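PDB 4DNH: dihydrodipicolinate synthase family protein from Sinorhizobium meliloti, which is of unknown function but folds as a TIM barrel and may be related to dihydrodipicolinate synthase-type lyases. Local coordinates for residues A376-R379 and R380-M384; E239-M242 and R243-P247; A138-S141 and Q142-I146; N298-F301 and F302-E306. One frame throughout, in Å; residues are numbered along the deposited sequence.

How the contacts relate
All four contacts are local, each made between neighbouring turns of one helix or at its end, and they sit at separate places around a parallel eight-stranded barrel. Contact 3 (138-146) and contact 2 (239-247) belong to helices that follow barrel strands 115-119 and 226-232, with centres about 29 Å apart. Contact 4 (298-306) comes after the last barrel strand, 273-276; its nearest atoms lie about 10 Å from contact 2, the closest approach of any pair. Contact 1 (376-384), on the C-terminal helix, is about 45 Å from contact 2 and 43 Å from contact 3 between centres, across the chain's centre from both. No two contacts touch.

Contact 1: residues A376-R379 and R380-M384; sequences ARMR and RVLAM
Residues 376-379 and 380-384 are successive parts of helix 371-384, and four i to i+4 backbone hydrogen bonds link the two parts. Arg-380 N donates to Ala-376 O, Val-381 N to Arg-377 O, Leu-382 N to Met-378 O and Ala-383 N to Arg-379 O. The Leu-382 bond is the straightest, 3.0 Å from N to Met-378 O with an N-H...O angle of 174°.

On the apolar side, selenomethionine Met-378 does the touching with its terminal methyl. With CG anti to the backbone N (chi1 -172°) and the chain bent at chi2 and chi3, Met-378 CE comes 3.4 Å from Leu-382 CD1 and 4.1 Å from Val-381 CG1, one turn further on. Val-381 meanwhile places CG2 beside its own N, 3.3 Å from Arg-377 O. Phe-329 of helix 323-333, Leu-7 of strand 4-9 and Leu-352 of helix 352-364 pack against this apolar group.

Arg-377 and Arg-380 run side by side in the same direction, their guanidinium planes turned 73° apart, with Arg-377 NE 3.9 Å from Arg-380 NH2. The likeness of charge is probably eased by a salt bridge from Arg-377 NH2 to Asp-338; Arg-377 NH1 also bonds to the carbonyls of Gln-337 and Tyr-332.

These features are those of an amphipathic C-terminal helix, its apolar side set against two helices and the N-terminal beta hairpin 4-17, outside the barrel strands.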
loop_
_atom_site.group_PDB
_atom_site.type_symbol
_atom_site.label_atom_id
_atom_site.label_comp_id
_atom_site.label_asym_id
_atom_site.label_seq_id
_atom_site.Cartn_x
_atom_site.Cartn_y
_atom_site.Cartn_z
ATOM N N ALA A 376 -3.035 -13.865 -22.671
ATOM C CA ALA A 376 -3.874 -13.238 -23.699
ATOM C C ALA A 376 -3.881 -11.727 -23.522
ATOM O O ALA A 376 -3.750 -10.974 -24.485
ATOM C CB ALA A 376 -5.298 -13.792 -23.663
ATOM N N ARG A 377 -4.038 -11.295 -22.280
ATOM C CA ARG A 377 -4.002 -9.883 -21.949
ATOM C C ARG A 377 -2.664 -9.219 -22.254
ATOM O O ARG A 377 -2.649 -8.120 -22.822
ATOM C CB ARG A 377 -4.435 -9.657 -20.506
ATOM C CG ARG A 377 -5.914 -9.383 -20.449
ATOM C CD ARG A 377 -6.581 -9.869 -19.191
ATOM N NE ARG A 377 -8.031 -9.721 -19.348
ATOM C CZ ARG A 377 -8.806 -8.998 -18.553
ATOM N NH1 ARG A 377 -8.289 -8.360 -17.504
ATOM N NH2 ARG A 377 -10.102 -8.932 -18.797
HETATM N N MSE A 378 -1.559 -9.892 -21.925
HETATM C CA MSE A 378 -0.233 -9.432 -22.342
HETATM C C MSE A 378 -0.141 -9.314 -23.846
HETATM O O MSE A 378 0.464 -8.368 -24.353
HETATM C CB MSE A 378 0.881 -10.333 -21.810
HETATM C CG MSE A 378 2.265 -9.739 -22.090
HETATM SE SE MSE A 378 2.813 -8.326 -20.813
HETATM C CE MSE A 378 3.340 -6.961 -22.124
ATOM N N ARG A 379 -0.732 -10.261 -24.571
ATOM C CA ARG A 379 -0.721 -10.217 -26.036
ATOM C C ARG A 379 -1.455 -8.985 -26.559
ATOM O O ARG A 379 -0.994 -8.357 -27.510
ATOM C CB ARG A 379 -1.320 -11.485 -26.641
ATOM C CG ARG A 379 -0.314 -12.487 -27.182
ATOM C CD ARG A 379 -0.626 -13.878 -26.633
ATOM N NE ARG A 379 -0.412 -14.960 -27.589
ATOM C CZ ARG A 379 0.737 -15.609 -27.769
ATOM N NH1 ARG A 379 1.813 -15.286 -27.076
ATOM N NH2 ARG A 379 0.815 -16.583 -28.668
ATOM N N ARG A 380 -2.583 -8.641 -25.935
ATOM C CA ARG A 380 -3.367 -7.473 -26.345
ATOM C C ARG A 380 -2.610 -6.181 -26.093
ATOM O O ARG A 380 -2.721 -5.229 -26.873
ATOM C CB ARG A 380 -4.743 -7.427 -25.655
ATOM C CG ARG A 380 -5.857 -8.045 -26.488
ATOM C CD ARG A 380 -7.252 -7.572 -26.087
ATOM N NE ARG A 380 -7.913 -8.484 -25.149
ATOM C CZ ARG A 380 -8.256 -8.177 -23.895
ATOM N NH1 ARG A 380 -8.018 -6.968 -23.384
ATOM N NH2 ARG A 380 -8.848 -9.093 -23.138
ATOM N N VAL A 381 -1.828 -6.166 -25.016
ATOM C CA VAL A 381 -0.985 -5.024 -24.666
ATOM C C VAL A 381 0.173 -4.852 -25.662
ATOM O O VAL A 381 0.422 -3.744 -26.141
ATOM C CB VAL A 381 -0.488 -5.123 -23.204
ATOM C CG1 VAL A 381 0.555 -4.052 -22.908
ATOM C CG2 VAL A 381 -1.671 -5.008 -22.243
ATOM N N LEU A 382 0.862 -5.941 -25.984
ATOM C CA LEU A 382 1.869 -5.931 -27.047
ATOM C C LEU A 382 1.306 -5.484 -28.390
ATOM O O LEU A 382 1.955 -4.713 -29.104
ATOM C CB LEU A 382 2.471 -7.318 -27.231
ATOM C CG LEU A 382 3.760 -7.793 -26.578
ATOM C CD1 LEU A 382 4.169 -6.969 -25.370
ATOM C CD2 LEU A 382 3.578 -9.262 -26.204
ATOM N N ALA A 383 0.116 -5.972 -28.745
ATOM C CA ALA A 383 -0.482 -5.658 -30.053
ATOM C C ALA A 383 -0.728 -4.156 -30.158
ATOM O O ALA A 383 -0.365 -3.527 -31.151
ATOM C CB ALA A 383 -1.769 -6.436 -30.272
HETATM N N MSE A 384 -1.318 -3.603 -29.100
HETATM C CA MSE A 384 -1.515 -2.171 -28.916
HETATM C C MSE A 384 -0.243 -1.362 -29.070
HETATM O O MSE A 384 -0.286 -0.204 -29.503
HETATM C CB MSE A 384 -2.024 -2.065 -27.487
HETATM C CG MSE A 384 -2.770 -0.775 -27.172
HETATM SE SE MSE A 384 -4.033 -0.340 -28.623
HETATM C CE MSE A 384 -3.278 1.424 -29.098
#

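Contact 2: residues E239-M242 and R243-P247; sequences EIVM and RRQLP
Ile-240 meets two arginines by apolar contact, one with each branch. Its CG1 lies over a face of the Arg-243 guanidinium, 3.7 Å from NH2, while CG2 lies over a face of the Arg-244 guanidinium, 3.5 Å from NE and offset toward the rim. Both arginines run alongside Ile-240, pointing the same way. Arg-243 gets there with CG between its backbone N and carbonyl carbon (chi1 69°) and a chain extended from CG to NE. Selenomethionine Met-242 CG makes a looser contact with Leu-246 CD1 at 4.4 Å.

Two backbone hydrogen bonds join the segments. Arg-243 N donates to Glu-239 O over 2.8 Å, with an N-H...O angle of 162°. Gln-245 N instead reaches Met-242 O at 3.1 Å from above the carbonyl plane, an i to i+3 bond.

The polar ends of the side chains are held by residues beyond the two segments. Asp-267 forms salt bridges with Arg-243 NH2 and Arg-244 NH2. Glu-239 OE1 is hydrogen-bonded to Thr-254 OG1, and Ser-272 OG to both Arg-243 NH1 and Glu-239 OE2. An alanine in place of Arg-243 would probably leave Asp-267 with one salt-bridge partner fewer and uncover the CG1 branch of Ile-240.

Here helix 236-243 gives way to the loop entering strand 251-254, in a beta-alpha-beta crossover of the TIM barrel.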
loop_
_atom_site.group_PDB
_atom_site.type_symbol
_atom_site.label_atom_id
_atom_site.label_comp_id
_atom_site.label_asym_id
_atom_site.label_seq_id
_atom_site.Cartn_x
_atom_site.Cartn_y
_atom_site.Cartn_z
ATOM N N GLU A 239 14.140 -0.106 10.028
ATOM C CA GLU A 239 12.966 -0.747 10.606
ATOM C C GLU A 239 13.332 -1.652 11.801
ATOM O O GLU A 239 12.685 -1.603 12.859
ATOM C CB GLU A 239 12.195 -1.542 9.536
ATOM C CG GLU A 239 10.836 -2.025 10.004
ATOM C CD GLU A 239 10.017 -2.762 8.944
ATOM O OE1 GLU A 239 10.130 -2.441 7.739
ATOM O OE2 GLU A 239 9.232 -3.661 9.326
ATOM N N ILE A 240 14.362 -2.475 11.617
ATOM C CA ILE A 240 14.795 -3.426 12.632
ATOM C C ILE A 240 15.211 -2.672 13.883
ATOM O O ILE A 240 14.816 -3.044 14.993
ATOM C CB ILE A 240 15.918 -4.353 12.110
ATOM C CG1 ILE A 240 15.337 -5.308 11.044
ATOM C CG2 ILE A 240 16.560 -5.126 13.253
ATOM C CD1 ILE A 240 16.343 -6.173 10.312
ATOM N N VAL A 241 15.961 -1.586 13.692
ATOM C CA VAL A 241 16.396 -0.746 14.810
ATOM C C VAL A 241 15.213 -0.084 15.509
ATOM O O VAL A 241 15.255 0.164 16.715
ATOM C CB VAL A 241 17.463 0.301 14.386
ATOM C CG1 VAL A 241 17.732 1.317 15.494
ATOM C CG2 VAL A 241 18.763 -0.391 13.984
HETATM N N MSE A 242 14.142 0.167 14.771
HETATM C CA MSE A 242 13.018 0.892 15.343
HETATM C C MSE A 242 12.054 -0.005 16.048
HETATM O O MSE A 242 11.537 0.353 17.108
HETATM C CB MSE A 242 12.304 1.692 14.277
HETATM C CG MSE A 242 11.615 2.845 14.983
HETATM SE SE MSE A 242 10.491 3.717 13.642
HETATM C CE MSE A 242 10.041 5.309 14.712
ATOM N N ARG A 243 11.811 -1.184 15.485
ATOM C CA ARG A 243 10.869 -2.128 16.086
ATOM C C ARG A 243 11.329 -2.699 17.441
ATOM O O ARG A 243 10.529 -3.277 18.179
ATOM C CB ARG A 243 10.513 -3.243 15.101
ATOM C CG ARG A 243 11.639 -4.204 14.781
ATOM C CD ARG A 243 11.130 -5.309 13.881
ATOM N NE ARG A 243 12.199 -6.243 13.567
ATOM C CZ ARG A 243 12.150 -7.178 12.618
ATOM N NH1 ARG A 243 11.071 -7.327 11.861
ATOM N NH2 ARG A 243 13.203 -7.965 12.423
ATOM N N ARG A 244 12.610 -2.520 17.756
ATOM C CA ARG A 244 13.197 -2.975 19.027
ATOM C C ARG A 244 13.057 -1.929 20.139
ATOM O O ARG A 244 13.095 -2.266 21.327
ATOM C CB ARG A 244 14.664 -3.380 18.832
ATOM C CG ARG A 244 14.842 -4.628 17.969
ATOM C CD ARG A 244 16.279 -4.811 17.469
ATOM N NE ARG A 244 16.408 -6.034 16.670
ATOM C CZ ARG A 244 17.555 -6.616 16.329
ATOM N NH1 ARG A 244 18.721 -6.112 16.714
ATOM N NH2 ARG A 244 17.532 -7.724 15.605
ATOM N N GLN A 245 12.874 -0.671 19.738
ATOM C CA GLN A 245 12.719 0.450 20.665
ATOM C C GLN A 245 11.256 0.833 20.882
ATOM O O GLN A 245 10.964 1.754 21.643
ATOM C CB GLN A 245 13.483 1.677 20.161
ATOM C CG GLN A 245 14.951 1.439 19.871
ATOM C CD GLN A 245 15.730 2.733 19.769
ATOM O OE1 GLN A 245 16.251 3.076 18.706
ATOM N NE2 GLN A 245 15.802 3.470 20.873
ATOM N N LEU A 246 10.353 0.132 20.199
ATOM C CA LEU A 246 8.903 0.357 20.295
ATOM C C LEU A 246 8.303 0.003 21.675
ATOM O O LEU A 246 8.637 -1.038 22.241
ATOM C CB LEU A 246 8.198 -0.445 19.189
ATOM C CG LEU A 246 7.551 0.224 17.959
ATOM C CD1 LEU A 246 8.241 1.490 17.478
ATOM C CD2 LEU A 246 7.429 -0.782 16.823
ATOM N N PRO A 247 7.403 0.862 22.210
ATOM C CA PRO A 247 6.719 0.609 23.501
ATOM C C PRO A 247 5.825 -0.628 23.492
ATOM O O PRO A 247 5.368 -1.049 22.435
ATOM C CB PRO A 247 5.835 1.852 23.692
ATOM C CG PRO A 247 6.364 2.881 22.744
ATOM C CD PRO A 247 6.953 2.124 21.590
#

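Contact 3: residues A138-S141 and Q142-I146; sequences AYES and QIEAI
Ile-143 folds back over the carbonyl of Tyr-139, one turn earlier in the helix. Its CG1 is 3.3 Å from Tyr-139 O, and CD1 reaches Tyr-139 CB at 4.2 Å, approaching the aromatic ring obliquely. Having CG1 beside the backbone N (chi1 -77°) brings the longer branch to that carbonyl. The same oxygen accepts the backbone bond from Ile-143 N, 2.8 Å long with an N-H...O angle of 168°.

Next to this pair, Glu-144 lays its CG 3.3 Å from Glu-140 O. The two carboxylates, Glu-140 OE1 and Glu-144 OE2, stay 4.3 Å apart, a like-charged pair on the more exposed side. Gln-142 N bonds to Ala-138 O at 3.3 Å, and Ala-145 N to Ser-141 O.

The second shell fixes the polar ends: Tyr-139 OH is hydrogen-bonded to Met-156 O, while the Gln-142 amide uses OE1 for Gly-120 N and NE2 for Asp-122 and His-123. Val-178 of helix 168-181 packs on Tyr-139 and Ile-143 alike. Helix 132-148 is thereby tied to the ends of strands 115-119 and 153-155, the beta-alpha-beta unit repeated around a TIM barrel.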
loop_
_atom_site.group_PDB
_atom_site.type_symbol
_atom_site.label_atom_id
_atom_site.label_comp_id
_atom_site.label_asym_id
_atom_site.label_seq_id
_atom_site.Cartn_x
_atom_site.Cartn_y
_atom_site.Cartn_z
ATOM N N ALA A 138 -7.301 20.723 9.572
ATOM C CA ALA A 138 -7.285 19.785 8.461
ATOM C C ALA A 138 -7.354 18.324 8.944
ATOM O O ALA A 138 -8.219 17.565 8.494
ATOM C CB ALA A 138 -6.064 20.029 7.596
ATOM N N TYR A 139 -6.469 17.944 9.868
ATOM C CA TYR A 139 -6.495 16.610 10.473
ATOM C C TYR A 139 -7.835 16.268 11.117
ATOM O O TYR A 139 -8.427 15.225 10.827
ATOM C CB TYR A 139 -5.407 16.458 11.534
ATOM C CG TYR A 139 -4.086 15.952 11.019
ATOM C CD1 TYR A 139 -3.972 14.689 10.436
ATOM C CD2 TYR A 139 -2.948 16.733 11.120
ATOM C CE1 TYR A 139 -2.753 14.233 9.956
ATOM C CE2 TYR A 139 -1.724 16.286 10.650
ATOM C CZ TYR A 139 -1.624 15.042 10.073
ATOM O OH TYR A 139 -0.396 14.623 9.608
ATOM N N GLU A 140 -8.315 17.134 11.999
ATOM C CA GLU A 140 -9.555 16.825 12.697
ATOM C C GLU A 140 -10.752 16.739 11.747
ATOM O O GLU A 140 -11.662 15.929 11.963
ATOM C CB GLU A 140 -9.800 17.751 13.906
ATOM C CG GLU A 140 -10.106 19.213 13.616
ATOM C CD GLU A 140 -10.188 20.041 14.896
ATOM O OE1 GLU A 140 -11.322 20.362 15.329
ATOM O OE2 GLU A 140 -9.120 20.356 15.480
ATOM N N SER A 141 -10.725 17.539 10.680
ATOM C CA SER A 141 -11.792 17.522 9.692
ATOM C C SER A 141 -11.921 16.119 9.086
ATOM O O SER A 141 -13.011 15.536 9.074
ATOM C CB SER A 141 -11.525 18.569 8.611
ATOM O OG SER A 141 -12.575 18.635 7.667
ATOM N N GLN A 142 -10.801 15.572 8.618
ATOM C CA GLN A 142 -10.786 14.243 8.006
ATOM C C GLN A 142 -11.016 13.142 9.030
ATOM O O GLN A 142 -11.769 12.198 8.764
ATOM C CB GLN A 142 -9.478 13.975 7.260
ATOM C CG GLN A 142 -9.113 14.982 6.186
ATOM C CD GLN A 142 -8.177 14.393 5.141
ATOM O OE1 GLN A 142 -7.764 13.233 5.230
ATOM N NE2 GLN A 142 -7.834 15.196 4.144
ATOM N N ILE A 143 -10.358 13.253 10.185
ATOM C CA ILE A 143 -10.542 12.296 11.291
ATOM C C ILE A 143 -12.014 12.191 11.705
ATOM O O ILE A 143 -12.532 11.089 11.872
ATOM C CB ILE A 143 -9.641 12.635 12.509
ATOM C CG1 ILE A 143 -8.206 12.204 12.219
ATOM C CG2 ILE A 143 -10.150 11.987 13.800
ATOM C CD1 ILE A 143 -7.168 12.920 13.052
ATOM N N GLU A 144 -12.681 13.332 11.858
ATOM C CA GLU A 144 -14.083 13.338 12.261
ATOM C C GLU A 144 -14.963 12.737 11.175
ATOM O O GLU A 144 -15.863 11.948 11.465
ATOM C CB GLU A 144 -14.550 14.745 12.650
ATOM C CG GLU A 144 -14.106 15.165 14.051
ATOM C CD GLU A 144 -14.279 16.658 14.329
ATOM O OE1 GLU A 144 -14.556 17.433 13.375
ATOM O OE2 GLU A 144 -14.124 17.058 15.509
ATOM N N ALA A 145 -14.682 13.092 9.925
ATOM C CA ALA A 145 -15.380 12.505 8.786
ATOM C C ALA A 145 -15.305 10.978 8.814
ATOM O O ALA A 145 -16.336 10.308 8.681
ATOM C CB ALA A 145 -14.826 13.049 7.483
ATOM N N ILE A 146 -14.106 10.435 9.033
ATOM C CA ILE A 146 -13.904 8.980 9.058
ATOM C C ILE A 146 -14.598 8.302 10.249
ATOM O O ILE A 146 -15.369 7.342 10.076
ATOM C CB ILE A 146 -12.408 8.596 8.974
ATOM C CG1 ILE A 146 -11.866 8.911 7.580
ATOM C CG2 ILE A 146 -12.223 7.111 9.238
ATOM C CD1 ILE A 146 -10.410 9.311 7.552
#

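Contact 4: residues N298-F301 and F302-E306; sequences NGEF and FELLE
Phe-301 and Phe-302 are brought together by different first torsions: CG of Phe-301 is anti to the backbone N (chi1 174°), whereas CG of Phe-302 sits beside its N and anti to the carbonyl carbon (chi1 -73°). The two rings meet in a T-shaped (edge-to-face) stack, with centroids 5.2 Å apart and planes at 81°. Phe-301 supplies the edge, its CD2 over the centre of the Phe-302 face and 4.0 Å from Phe-302 CG.

The CE1-CZ part of the Phe-301 ring meets Leu-305 one turn on: Phe-301 CZ is 3.4 Å from Leu-305 CD2, an oblique approach. Phe-302 also brings CD2 to 3.2 Å from Asn-298 O, the carbonyl that takes a weak bond from Phe-302 N. Replacing Phe-302 by an alanine would probably leave the CD2-CE2 edge of Phe-301 without the aromatic face it rests on.

Backbone bonds from Glu-303 N to Gly-299 O, Leu-304 N to Glu-300 O and Leu-305 N to Phe-301 O hold the turns in step; the last is 2.9 Å long. Ala-265 of helix 260-265 touches the side chains of both phenylalanines, and Leu-293 of helix 283-294 packs on Phe-301.

Glu-300 OE1 has a salt bridge to Arg-297, which probably offsets its nearness to Glu-303. The chemistry thus divides helix 298-305: the rings pair edge to face and pack on apolar residues of helices 260-265 and 283-294, while Glu-300 and Glu-303 probably interact mainly through charge.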
loop_
_atom_site.group_PDB
_atom_site.type_symbol
_atom_site.label_atom_id
_atom_site.label_comp_id
_atom_site.label_asym_id
_atom_site.label_seq_id
_atom_site.Cartn_x
_atom_site.Cartn_y
_atom_site.Cartn_z
ATOM N N ASN A 298 7.607 -22.203 8.920
ATOM C CA ASN A 298 8.498 -21.179 8.352
ATOM C C ASN A 298 9.162 -21.508 7.004
ATOM O O ASN A 298 9.419 -20.609 6.198
ATOM C CB ASN A 298 9.544 -20.754 9.382
ATOM C CG ASN A 298 8.926 -20.050 10.580
ATOM O OD1 ASN A 298 7.811 -20.380 11.014
ATOM N ND2 ASN A 298 9.646 -19.068 11.120
ATOM N N GLY A 299 9.424 -22.787 6.761
ATOM C CA GLY A 299 9.974 -23.243 5.487
ATOM C C GLY A 299 9.056 -22.957 4.313
ATOM O O GLY A 299 9.496 -22.418 3.295
ATOM N N GLU A 300 7.777 -23.300 4.448
ATOM C CA GLU A 300 6.824 -23.061 3.360
ATOM C C GLU A 300 6.512 -21.565 3.153
ATOM O O GLU A 300 6.337 -21.116 2.016
ATOM C CB GLU A 300 5.550 -23.887 3.527
ATOM C CG GLU A 300 4.948 -24.322 2.196
ATOM C CD GLU A 300 3.500 -24.795 2.300
ATOM O OE1 GLU A 300 3.122 -25.383 3.338
ATOM O OE2 GLU A 300 2.739 -24.585 1.324
ATOM N N PHE A 301 6.463 -20.807 4.247
ATOM C CA PHE A 301 6.385 -19.354 4.188
ATOM C C PHE A 301 7.370 -18.770 3.170
ATOM O O PHE A 301 6.954 -18.054 2.238
ATOM C CB PHE A 301 6.645 -18.770 5.576
ATOM C CG PHE A 301 6.735 -17.262 5.609
ATOM C CD1 PHE A 301 5.586 -16.483 5.686
ATOM C CD2 PHE A 301 7.980 -16.620 5.604
ATOM C CE1 PHE A 301 5.670 -15.099 5.749
ATOM C CE2 PHE A 301 8.072 -15.235 5.657
ATOM C CZ PHE A 301 6.918 -14.474 5.732
ATOM N N PHE A 302 8.661 -19.081 3.342
ATOM C CA PHE A 302 9.712 -18.581 2.452
ATOM C C PHE A 302 9.614 -19.165 1.043
ATOM O O PHE A 302 9.824 -18.445 0.069
ATOM C CB PHE A 302 11.114 -18.832 3.031
ATOM C CG PHE A 302 11.475 -17.934 4.190
ATOM C CD1 PHE A 302 11.661 -16.567 4.005
ATOM C CD2 PHE A 302 11.651 -18.466 5.471
ATOM C CE1 PHE A 302 11.992 -15.739 5.064
ATOM C CE2 PHE A 302 11.987 -17.643 6.544
ATOM C CZ PHE A 302 12.156 -16.277 6.336
ATOM N N GLU A 303 9.292 -20.455 0.937
ATOM C CA GLU A 303 9.092 -21.106 -0.361
ATOM C C GLU A 303 8.045 -20.373 -1.197
ATOM O O GLU A 303 8.192 -20.263 -2.412
ATOM C CB GLU A 303 8.642 -22.558 -0.184
ATOM C CG GLU A 303 9.761 -23.567 0.025
ATOM C CD GLU A 303 9.247 -24.957 0.397
ATOM O OE1 GLU A 303 8.021 -25.201 0.269
ATOM O OE2 GLU A 303 10.065 -25.809 0.822
ATOM N N LEU A 304 6.985 -19.908 -0.536
ATOM C CA LEU A 304 5.910 -19.174 -1.183
ATOM C C LEU A 304 6.274 -17.698 -1.446
ATOM O O LEU A 304 5.999 -17.163 -2.532
ATOM C CB LEU A 304 4.627 -19.267 -0.345
ATOM C CG LEU A 304 3.852 -20.604 -0.261
ATOM C CD1 LEU A 304 2.859 -20.589 0.886
ATOM C CD2 LEU A 304 3.122 -20.960 -1.553
ATOM N N LEU A 305 6.911 -17.048 -0.471
ATOM C CA LEU A 305 7.094 -15.606 -0.538
ATOM C C LEU A 305 8.370 -15.171 -1.245
ATOM O O LEU A 305 8.333 -14.241 -2.059
ATOM C CB LEU A 305 6.995 -14.993 0.850
ATOM C CG LEU A 305 6.049 -13.817 1.113
ATOM C CD1 LEU A 305 4.720 -13.878 0.360
ATOM C CD2 LEU A 305 5.798 -13.682 2.605
ATOM N N GLU A 306 9.489 -15.841 -0.976
ATOM C CA GLU A 306 10.766 -15.472 -1.622
ATOM C C GLU A 306 10.695 -15.296 -3.147
ATOM O O GLU A 306 11.355 -14.425 -3.673
ATOM C CB GLU A 306 11.923 -16.418 -1.242
ATOM C CG GLU A 306 12.749 -15.948 -0.045
ATOM C CD GLU A 306 13.630 -17.043 0.559
ATOM O OE1 GLU A 306 13.724 -18.143 -0.030
ATOM O OE2 GLU A 306 14.232 -16.812 1.635
#